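Local coordinates for protein octenoyl-coa reductase/carboxylase (Streptomyces sp., PDB 4A0S) that reductively carboxylates 2-octenoyl-CoA with NADPH and carbon dioxide, supplying an unusual extender unit for polyketide biosynthesis in the cinnabaramide pathway, at residues Cys266-Thr278 / Thr291-Ala303. Sequence-based numbering, arbitrary orientation.
With CO8 (octanoyl-coenzyme A), chain L.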
ATOM      1  N   CYS A 266       9.746 -13.454 -24.286  1.00 23.74           N
ATOM      2  CA  CYS A 266       9.759 -14.341 -23.137  1.00 23.40           C
ATOM      3  C   CYS A 266      10.608 -15.552 -23.466  1.00 24.43           C
ATOM      4  O   CYS A 266      10.143 -16.467 -24.165  1.00 24.48           O
ATOM      5  CB  CYS A 266       8.354 -14.810 -22.812  1.00 23.12           C
ATOM      6  SG  CYS A 266       8.322 -15.649 -21.243  1.00 22.48           S
ATOM      7  N   ASP A 267      11.852 -15.570 -22.991  1.00 24.66           N
ATOM      8  CA  ASP A 267      12.739 -16.671 -23.339  1.00 25.24           C
ATOM      9  C   ASP A 267      12.768 -17.771 -22.294  1.00 24.88           C
ATOM     10  O   ASP A 267      13.383 -18.822 -22.517  1.00 25.71           O
ATOM     11  CB  ASP A 267      14.154 -16.182 -23.644  1.00 26.37           C
ATOM     12  CG  ASP A 267      14.918 -15.834 -22.410  1.00 28.76           C
ATOM     13  OD1 ASP A 267      14.454 -14.947 -21.669  1.00 30.44           O
ATOM     14  OD2 ASP A 267      15.988 -16.456 -22.184  1.00 34.91           O
ATOM     15  N   LEU A 268      12.114 -17.530 -21.163  1.00 23.56           N
ATOM     16  CA  LEU A 268      11.910 -18.574 -20.175  1.00 23.31           C
ATOM     17  C   LEU A 268      10.523 -19.128 -20.370  1.00 22.90           C
ATOM     18  O   LEU A 268       9.515 -18.447 -20.151  1.00 21.71           O
ATOM     19  CB  LEU A 268      12.084 -18.055 -18.753  1.00 22.85           C
ATOM     20  CG  LEU A 268      13.436 -17.400 -18.471  1.00 23.10           C
ATOM     21  CD1 LEU A 268      13.442 -16.935 -17.035  1.00 22.22           C
ATOM     22  CD2 LEU A 268      14.612 -18.341 -18.770  1.00 24.61           C
ATOM     23  N   VAL A 269      10.490 -20.366 -20.834  1.00 23.40           N
ATOM     24  CA  VAL A 269       9.255 -20.982 -21.221  1.00 23.46           C
ATOM     25  C   VAL A 269       9.171 -22.360 -20.619  1.00 24.21           C
ATOM     26  O   VAL A 269      10.140 -23.126 -20.633  1.00 24.42           O
ATOM     27  CB  VAL A 269       9.147 -21.078 -22.752  1.00 23.56           C
ATOM     28  CG1 VAL A 269       7.780 -21.584 -23.148  1.00 23.36           C
ATOM     29  CG2 VAL A 269       9.430 -19.718 -23.364  1.00 22.91           C
ATOM     30  N   ILE A 270       8.004 -22.644 -20.057  1.00 24.34           N
ATOM     31  CA  ILE A 270       7.692 -23.962 -19.531  1.00 25.32           C
ATOM     32  C   ILE A 270       6.551 -24.522 -20.366  1.00 26.12           C
ATOM     33  O   ILE A 270       5.478 -23.929 -20.425  1.00 25.21           O
ATOM     34  CB  ILE A 270       7.280 -23.911 -18.030  1.00 25.05           C
ATOM     35  CG1 ILE A 270       8.460 -23.502 -17.144  1.00 24.47           C
ATOM     36  CG2 ILE A 270       6.729 -25.246 -17.566  1.00 24.87           C
ATOM     37  CD1 ILE A 270       8.075 -23.221 -15.678  1.00 23.38           C
ATOM     38  N   ASN A 271       6.782 -25.649 -21.031  1.00 27.82           N
ATOM     39  CA  ASN A 271       5.678 -26.332 -21.676  1.00 29.65           C
ATOM     40  C   ASN A 271       4.961 -27.152 -20.609  1.00 30.95           C
ATOM     41  O   ASN A 271       5.588 -27.932 -19.901  1.00 31.24           O
ATOM     42  CB  ASN A 271       6.158 -27.211 -22.832  1.00 30.03           C
ATOM     43  CG  ASN A 271       5.011 -27.733 -23.668  1.00 31.51           C
ATOM     44  OD1 ASN A 271       4.092 -28.382 -23.150  1.00 31.68           O
ATOM     45  ND2 ASN A 271       5.038 -27.435 -24.973  1.00 31.66           N
ATOM     46  N   ARG A 272       3.650 -26.981 -20.479  1.00 32.56           N
ATOM     47  CA  ARG A 272       2.942 -27.677 -19.408  1.00 33.16           C
ATOM     48  C   ARG A 272       2.845 -29.202 -19.560  1.00 34.14           C
ATOM     49  O   ARG A 272       2.475 -29.886 -18.619  1.00 33.30           O
ATOM     50  CB  ARG A 272       1.585 -27.037 -19.118  1.00 32.40           C
ATOM     51  CG  ARG A 272       0.561 -27.189 -20.225  1.00 35.05           C
ATOM     52  CD  ARG A 272      -0.838 -27.171 -19.639  1.00 33.83           C
ATOM     53  NE  ARG A 272      -1.238 -25.831 -19.242  1.00 31.90           N
ATOM     54  CZ  ARG A 272      -2.402 -25.531 -18.671  1.00 31.45           C
ATOM     55  NH1 ARG A 272      -3.296 -26.483 -18.422  1.00 31.14           N
ATOM     56  NH2 ARG A 272      -2.681 -24.269 -18.361  1.00 28.33           N
ATOM     57  N   ALA A 273       3.191 -29.731 -20.733  1.00 37.41           N
ATOM     58  CA  ALA A 273       3.367 -31.180 -20.910  1.00 39.13           C
ATOM     59  C   ALA A 273       4.677 -31.663 -20.271  1.00 40.79           C
ATOM     60  O   ALA A 273       4.761 -32.783 -19.758  1.00 40.96           O
ATOM     61  CB  ALA A 273       3.339 -31.535 -22.373  1.00 41.47           C
ATOM     62  N   GLU A 274       5.699 -30.810 -20.314  1.00 42.54           N
ATOM     63  CA  GLU A 274       6.970 -31.019 -19.617  1.00 44.04           C
ATOM     64  C   GLU A 274       6.726 -31.203 -18.115  1.00 42.58           C
ATOM     65  O   GLU A 274       7.546 -31.800 -17.404  1.00 43.10           O
ATOM     66  CB  GLU A 274       7.878 -29.806 -19.869  1.00 45.37           C
ATOM     67  CG  GLU A 274       9.340 -29.923 -19.435  1.00 47.69           C
ATOM     68  CD  GLU A 274      10.015 -28.549 -19.353  1.00 49.49           C
ATOM     69  OE1 GLU A 274       9.385 -27.538 -19.762  1.00 48.00           O
ATOM     70  OE2 GLU A 274      11.172 -28.485 -18.877  1.00 50.24           O
ATOM     71  N   LEU A 275       5.591 -30.685 -17.650  1.00 40.85           N
ATOM     72  CA  LEU A 275       5.126 -30.913 -16.295  1.00 39.69           C
ATOM     73  C   LEU A 275       4.158 -32.081 -16.227  1.00 39.22           C
ATOM     74  O   LEU A 275       3.969 -32.670 -15.168  1.00 39.43           O
ATOM     75  CB  LEU A 275       4.429 -29.673 -15.755  1.00 38.63           C
ATOM     76  CG  LEU A 275       5.305 -28.492 -15.363  1.00 39.24           C
ATOM     77  CD1 LEU A 275       4.472 -27.226 -15.446  1.00 39.86           C
ATOM     78  CD2 LEU A 275       5.876 -28.698 -13.971  1.00 40.74           C
ATOM     79  N   GLY A 276       3.535 -32.406 -17.352  1.00 39.44           N
ATOM     80  CA  GLY A 276       2.522 -33.442 -17.365  1.00 39.23           C
ATOM     81  C   GLY A 276       1.251 -32.946 -16.708  1.00 37.59           C
ATOM     82  O   GLY A 276       0.570 -33.694 -16.008  1.00 37.73           O
ATOM     83  N   ILE A 277       0.943 -31.673 -16.920  1.00 36.39           N
ATOM     84  CA  ILE A 277      -0.331 -31.130 -16.483  1.00 35.03           C
ATOM     85  C   ILE A 277      -1.417 -31.573 -17.468  1.00 35.49           C
ATOM     86  O   ILE A 277      -1.262 -31.467 -18.692  1.00 36.24           O
ATOM     87  CB  ILE A 277      -0.284 -29.598 -16.311  1.00 34.42           C
ATOM     88  CG1 ILE A 277       0.686 -29.219 -15.177  1.00 33.86           C
ATOM     89  CG2 ILE A 277      -1.683 -29.034 -16.047  1.00 34.11           C
ATOM     90  CD1 ILE A 277       1.046 -27.717 -15.127  1.00 32.66           C
ATOM     91  N   THR A 278      -2.482 -32.136 -16.913  1.00 35.04           N
ATOM     92  CA  THR A 278      -3.677 -32.504 -17.659  1.00 36.01           C
ATOM     93  C   THR A 278      -4.850 -31.885 -16.897  1.00 35.18           C
ATOM     94  O   THR A 278      -4.682 -31.487 -15.754  1.00 34.22           O
ATOM     95  CB  THR A 278      -3.837 -34.027 -17.748  1.00 36.79           C
ATOM     96  OG1 THR A 278      -3.761 -34.598 -16.432  1.00 37.79           O
ATOM     97  CG2 THR A 278      -2.745 -34.625 -18.604  1.00 38.22           C
ATOM     98  N   THR A 291       3.355 -31.761  -8.626  1.00 28.31           N
ATOM     99  CA  THR A 291       3.498 -30.965  -9.839  1.00 26.86           C
ATOM    100  C   THR A 291       3.849 -29.514  -9.523  1.00 26.11           C
ATOM    101  O   THR A 291       4.749 -28.954 -10.141  1.00 25.96           O
ATOM    102  CB  THR A 291       2.230 -31.034 -10.715  1.00 26.09           C
ATOM    103  OG1 THR A 291       1.957 -32.399 -11.040  1.00 26.42           O
ATOM    104  CG2 THR A 291       2.411 -30.239 -12.009  1.00 26.29           C
ATOM    105  N   GLY A 292       3.154 -28.925  -8.550  1.00 25.41           N
ATOM    106  CA  GLY A 292       3.469 -27.574  -8.085  1.00 24.80           C
ATOM    107  C   GLY A 292       4.932 -27.484  -7.714  1.00 25.65           C
ATOM    108  O   GLY A 292       5.636 -26.557  -8.121  1.00 25.89           O
ATOM    109  N   ARG A 293       5.385 -28.479  -6.955  1.00 26.35           N
ATOM    110  CA  ARG A 293       6.787 -28.606  -6.580  1.00 27.30           C
ATOM    111  C   ARG A 293       7.706 -28.691  -7.794  1.00 27.26           C
ATOM    112  O   ARG A 293       8.713 -27.995  -7.846  1.00 27.63           O
ATOM    113  CB  ARG A 293       6.991 -29.821  -5.680  1.00 28.35           C
ATOM    114  CG  ARG A 293       6.530 -29.618  -4.258  1.00 31.83           C
ATOM    115  CD  ARG A 293       6.264 -30.949  -3.592  1.00 36.32           C
ATOM    116  NE  ARG A 293       6.450 -30.877  -2.147  1.00 41.31           N
ATOM    117  CZ  ARG A 293       6.104 -31.841  -1.301  1.00 43.44           C
ATOM    118  NH1 ARG A 293       5.539 -32.955  -1.749  1.00 43.88           N
ATOM    119  NH2 ARG A 293       6.318 -31.687  -0.003  1.00 45.92           N
ATOM    120  N   LYS A 294       7.363 -29.547  -8.760  1.00 30.00           N
ATOM    121  CA  LYS A 294       8.116 -29.631 -10.014  1.00 29.99           C
ATOM    122  C   LYS A 294       8.131 -28.284 -10.721  1.00 28.69           C
ATOM    123  O   LYS A 294       9.161 -27.847 -11.224  1.00 28.66           O
ATOM    124  CB  LYS A 294       7.530 -30.679 -10.967  1.00 30.02           C
ATOM    125  CG  LYS A 294       7.698 -32.131 -10.535  1.00 32.74           C
ATOM    126  CD  LYS A 294       7.699 -33.057 -11.763  1.00 36.13           C
ATOM    127  CE  LYS A 294       6.657 -34.177 -11.659  1.00 38.06           C
ATOM    128  NZ  LYS A 294       5.262 -33.682 -11.920  1.00 38.36           N
ATOM    129  N   LEU A 295       6.971 -27.639 -10.749  1.00 27.42           N
ATOM    130  CA  LEU A 295       6.811 -26.359 -11.409  1.00 25.99           C
ATOM    131  C   LEU A 295       7.683 -25.304 -10.745  1.00 25.56           C
ATOM    132  O   LEU A 295       8.422 -24.598 -11.416  1.00 25.14           O
ATOM    133  CB  LEU A 295       5.342 -25.945 -11.402  1.00 25.28           C
ATOM    134  CG  LEU A 295       5.011 -24.596 -12.036  1.00 23.84           C
ATOM    135  CD1 LEU A 295       5.511 -24.511 -13.465  1.00 23.08           C
ATOM    136  CD2 LEU A 295       3.530 -24.378 -11.968  1.00 23.23           C
ATOM    137  N   ALA A 296       7.604 -25.228  -9.424  1.00 25.78           N
ATOM    138  CA  ALA A 296       8.475 -24.352  -8.642  1.00 26.20           C
ATOM    139  C   ALA A 296       9.944 -24.637  -8.924  1.00 27.00           C
ATOM    140  O   ALA A 296      10.704 -23.715  -9.223  1.00 27.41           O
ATOM    141  CB  ALA A 296       8.183 -24.490  -7.154  1.00 26.26           C
ATOM    142  N   LYS A 297      10.337 -25.908  -8.846  1.00 27.55           N
ATOM    143  CA  LYS A 297      11.703 -26.289  -9.180  1.00 28.15           C
ATOM    144  C   LYS A 297      12.076 -25.773 -10.564  1.00 27.60           C
ATOM    145  O   LYS A 297      13.135 -25.179 -10.731  1.00 27.66           O
ATOM    146  CB  LYS A 297      11.921 -27.807  -9.073  1.00 28.65           C
ATOM    147  CG  LYS A 297      12.819 -28.374 -10.180  1.00 30.29           C
ATOM    148  CD  LYS A 297      13.519 -29.677  -9.808  1.00 33.24           C
ATOM    149  CE  LYS A 297      14.951 -29.428  -9.346  1.00 35.23           C
ATOM    150  NZ  LYS A 297      15.753 -28.558 -10.279  1.00 35.12           N
ATOM    151  N   LEU A 298      11.202 -25.986 -11.548  1.00 27.15           N
ATOM    152  CA  LEU A 298      11.462 -25.502 -12.899  1.00 26.90           C
ATOM    153  C   LEU A 298      11.630 -23.993 -12.962  1.00 26.39           C
ATOM    154  O   LEU A 298      12.541 -23.498 -13.638  1.00 26.41           O
ATOM    155  CB  LEU A 298      10.352 -25.892 -13.864  1.00 26.79           C
ATOM    156  CG  LEU A 298      10.439 -27.178 -14.669  1.00 28.24           C
ATOM    157  CD1 LEU A 298       9.273 -27.180 -15.645  1.00 27.20           C
ATOM    158  CD2 LEU A 298      11.787 -27.302 -15.403  1.00 27.76           C
ATOM    159  N   VAL A 299      10.746 -23.252 -12.293  1.00 25.54           N
ATOM    160  CA  VAL A 299      10.881 -21.797 -12.317  1.00 25.01           C
ATOM    161  C   VAL A 299      12.222 -21.409 -11.674  1.00 25.33           C
ATOM    162  O   VAL A 299      12.934 -20.568 -12.209  1.00 25.07           O
ATOM    163  CB  VAL A 299       9.685 -21.060 -11.674  1.00 24.19           C
ATOM    164  CG1 VAL A 299       9.835 -19.562 -11.850  1.00 23.94           C
ATOM    165  CG2 VAL A 299       8.364 -21.510 -12.300  1.00 24.06           C
ATOM    166  N   VAL A 300      12.560 -22.033 -10.545  1.00 25.73           N
ATOM    167  CA  VAL A 300      13.864 -21.812  -9.894  1.00 26.45           C
ATOM    168  C   VAL A 300      15.025 -22.028 -10.883  1.00 27.11           C
ATOM    169  O   VAL A 300      15.936 -21.202 -10.953  1.00 27.09           O
ATOM    170  CB  VAL A 300      14.054 -22.692  -8.614  1.00 26.83           C
ATOM    171  CG1 VAL A 300      15.463 -22.523  -8.022  1.00 27.52           C
ATOM    172  CG2 VAL A 300      13.007 -22.364  -7.536  1.00 26.08           C
ATOM    173  N   GLU A 301      14.960 -23.122 -11.655  1.00 28.04           N
ATOM    174  CA  GLU A 301      15.974 -23.475 -12.657  1.00 28.65           C
ATOM    175  C   GLU A 301      16.098 -22.407 -13.720  1.00 27.73           C
ATOM    176  O   GLU A 301      17.205 -22.023 -14.091  1.00 27.92           O
ATOM    177  CB  GLU A 301      15.627 -24.775 -13.400  1.00 29.38           C
ATOM    178  CG  GLU A 301      15.424 -26.024 -12.575  1.00 32.94           C
ATOM    179  CD  GLU A 301      15.321 -27.280 -13.440  1.00 36.33           C
ATOM    180  OE1 GLU A 301      16.242 -27.526 -14.251  1.00 38.24           O
ATOM    181  OE2 GLU A 301      14.322 -28.025 -13.308  1.00 37.90           O
ATOM    182  N   LYS A 302      14.950 -21.961 -14.233  1.00 26.85           N
ATOM    183  CA  LYS A 302      14.922 -21.025 -15.346  1.00 26.16           C
ATOM    184  C   LYS A 302      15.157 -19.596 -14.929  1.00 25.44           C
ATOM    185  O   LYS A 302      15.896 -18.865 -15.596  1.00 25.27           O
ATOM    186  CB  LYS A 302      13.602 -21.131 -16.105  1.00 25.86           C
ATOM    187  CG  LYS A 302      13.415 -22.479 -16.717  1.00 27.51           C
ATOM    188  CD  LYS A 302      12.131 -22.570 -17.496  1.00 26.50           C
ATOM    189  CE  LYS A 302      11.981 -23.978 -18.065  1.00 29.25           C
ATOM    190  NZ  LYS A 302      13.093 -24.349 -18.991  1.00 29.88           N
ATOM    191  N   ALA A 303      14.515 -19.197 -13.834  1.00 24.60           N
ATOM    192  CA  ALA A 303      14.455 -17.795 -13.452  1.00 23.95           C
ATOM    193  C   ALA A 303      15.245 -17.500 -12.189  1.00 23.78           C
ATOM    194  O   ALA A 303      15.441 -16.350 -11.844  1.00 23.82           O
ATOM    195  CB  ALA A 303      13.004 -17.366 -13.273  1.00 23.29           C
TER
HETATM  196  N1A CO8 L1446       5.677 -39.267   9.450  1.00 68.25           N
HETATM  197  C2A CO8 L1446       6.887 -38.813   9.133  1.00 68.48           C
HETATM  198  N3A CO8 L1446       7.060 -37.903   8.178  1.00 68.14           N
HETATM  199  C4A CO8 L1446       6.003 -37.413   7.499  1.00 67.51           C
HETATM  200  C5A CO8 L1446       4.725 -37.867   7.806  1.00 67.75           C
HETATM  201  C6A CO8 L1446       4.578 -38.822   8.812  1.00 68.04           C
HETATM  202  N6A CO8 L1446       3.373 -39.285   9.144  1.00 67.82           N
HETATM  203  N7A CO8 L1446       3.870 -37.236   7.004  1.00 67.55           N
HETATM  204  C8A CO8 L1446       4.577 -36.418   6.223  1.00 67.17           C
HETATM  205  N9A CO8 L1446       5.881 -36.526   6.514  1.00 66.88           N
HETATM  206  C1B CO8 L1446       7.004 -35.754   5.866  1.00 65.34           C
HETATM  207  C2B CO8 L1446       7.341 -36.127   4.414  1.00 64.81           C
HETATM  208  O2B CO8 L1446       8.767 -36.114   4.239  1.00 65.33           O
HETATM  209  C3B CO8 L1446       6.686 -35.009   3.598  1.00 63.83           C
HETATM  210  O3B CO8 L1446       7.448 -34.721   2.421  1.00 63.22           O
HETATM  211  P3B CO8 L1446       6.805 -34.931   0.951  1.00 62.88           P
HETATM  212  O7A CO8 L1446       6.312 -36.476   0.931  1.00 61.89           O
HETATM  213  O8A CO8 L1446       5.467 -34.019   0.910  1.00 61.87           O
HETATM  214  O9A CO8 L1446       7.776 -34.592  -0.116  1.00 62.62           O
HETATM  215  C4B CO8 L1446       6.800 -33.813   4.526  1.00 63.18           C
HETATM  216  O4B CO8 L1446       6.560 -34.354   5.848  1.00 64.42           O
HETATM  217  C5B CO8 L1446       5.771 -32.731   4.116  1.00 61.77           C
HETATM  218  O5B CO8 L1446       5.997 -31.477   4.807  1.00 58.79           O
HETATM  219  P1A CO8 L1446       7.144 -30.403   4.330  1.00 57.16           P
HETATM  220  O1A CO8 L1446       6.906 -29.076   5.247  1.00 55.70           O
HETATM  221  O2A CO8 L1446       8.526 -30.942   4.450  1.00 56.68           O
HETATM  222  O3A CO8 L1446       6.834 -29.986   2.773  1.00 54.27           O
HETATM  223  P2A CO8 L1446       6.206 -28.549   2.299  1.00 51.26           P
HETATM  224  O4A CO8 L1446       5.717 -28.824   0.790  1.00 51.20           O
HETATM  225  O5A CO8 L1446       7.112 -27.359   2.399  1.00 50.90           O
HETATM  226  O6A CO8 L1446       4.839 -28.344   3.136  1.00 49.54           O
HETATM  227  CBP CO8 L1446       3.232 -27.195   4.558  1.00 45.67           C
HETATM  228  CCP CO8 L1446       4.465 -27.061   3.660  1.00 47.51           C
HETATM  229  CDP CO8 L1446       2.075 -27.704   3.684  1.00 43.95           C
HETATM  230  CEP CO8 L1446       2.907 -25.801   5.116  1.00 45.57           C
HETATM  231  CAP CO8 L1446       3.565 -28.214   5.688  1.00 44.56           C
HETATM  232  OAP CO8 L1446       4.807 -27.859   6.329  1.00 44.43           O
HETATM  233  C9P CO8 L1446       2.481 -28.256   6.770  1.00 43.52           C
HETATM  234  O9P CO8 L1446       1.376 -28.773   6.563  1.00 43.94           O
HETATM  235  N8P CO8 L1446       2.866 -27.674   7.906  1.00 42.17           N
HETATM  236  C7P CO8 L1446       2.002 -27.531   9.073  1.00 41.33           C
HETATM  237  C6P CO8 L1446       0.948 -26.467   8.750  1.00 41.60           C
HETATM  238  C5P CO8 L1446      -0.312 -26.772   9.554  1.00 41.86           C
HETATM  239  O5P CO8 L1446      -1.163 -27.558   9.133  1.00 42.07           O
HETATM  240  N4P CO8 L1446      -0.386 -26.166  10.738  1.00 41.72           N
HETATM  241  C3P CO8 L1446       0.645 -25.239  11.230  1.00 39.64           C
HETATM  242  C2P CO8 L1446       0.079 -24.509  12.434  1.00 37.54           C
HETATM  243  S1P CO8 L1446      -1.014 -23.103  11.972  1.00 36.03           S
HETATM  244  C1' CO8 L1446      -0.989 -22.381  13.533  1.00 33.43           C
HETATM  245  O1' CO8 L1446      -1.737 -22.825  14.411  1.00 35.45           O
HETATM  246  C2' CO8 L1446      -0.070 -21.359  13.757  1.00 30.70           C
HETATM  247  C3' CO8 L1446       0.028 -20.715  14.986  1.00 25.26           C
HETATM  248  C4' CO8 L1446       0.904 -19.645  15.219  1.00 20.66           C
HETATM  249  C5' CO8 L1446       1.884 -19.312  14.089  1.00 14.09           C
HETATM  250  C6' CO8 L1446       2.962 -18.332  14.588  1.00  9.07           C
HETATM  251  C7' CO8 L1446       4.067 -18.302  13.545  1.00  7.67           C
HETATM  252  C8' CO8 L1446       5.111 -17.270  13.934  1.00 10.30           C
HETATM  253  O   HOH W   1      12.963 -21.914 -21.236  1.00  2.00           O
HETATM  254  O   HOH W   2      11.487 -26.251 -21.403  1.00 14.97           O
HETATM  255  O   HOH W   3       1.080 -33.467 -13.334  1.00  7.29           O
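Strand 269-271, an outermost strand of the parallel Rossmann sheet, runs nearly antiparallel to helix 291-303, their axes 9.7 Å apart at 150°, with Ile-270 facing Leu-298. Branched Ile-270 divides its work: CG2 meets Leu-298 CD1 at 3.7 Å, while CD1 reaches between Leu-295 and Val-299. Leu-275, on the short helical turn after the strand, is a knob in the hole made by Thr-291, Lys-294, Leu-295 and Leu-298. Leucine suits this place because its two methyls divide the contact, CD1 on Leu-295 CD1 (3.5 Å) and CD2 over the helix backbone at Leu-295 N and CA (both 3.6 Å). Gly-276, with positive phi, closes that turn in a Schellman motif, and a water joins its O to Thr-291 OG1, which also hydrogen-bonds to Arg-287 O. Lys-302 slides past Leu-268; its extended part lays CD and CE against Ile-270 CG1, and the bend at chi4 (-60°) turns NZ to two waters, both weakly bound. One also takes the Val-269 N-H; the other donates to Glu-274 OE1. On the helix's other side, Arg-293 NH2 and NH1 grip O8A of the coenzyme A 3'-phosphate (2.6 and 2.9 Å). Arg-272, just after the strand, belongs to the NADP pocket. No direct hydrogen bond crosses the interface; apolar packing, edged by water-linked polar groups, joins strand to helix.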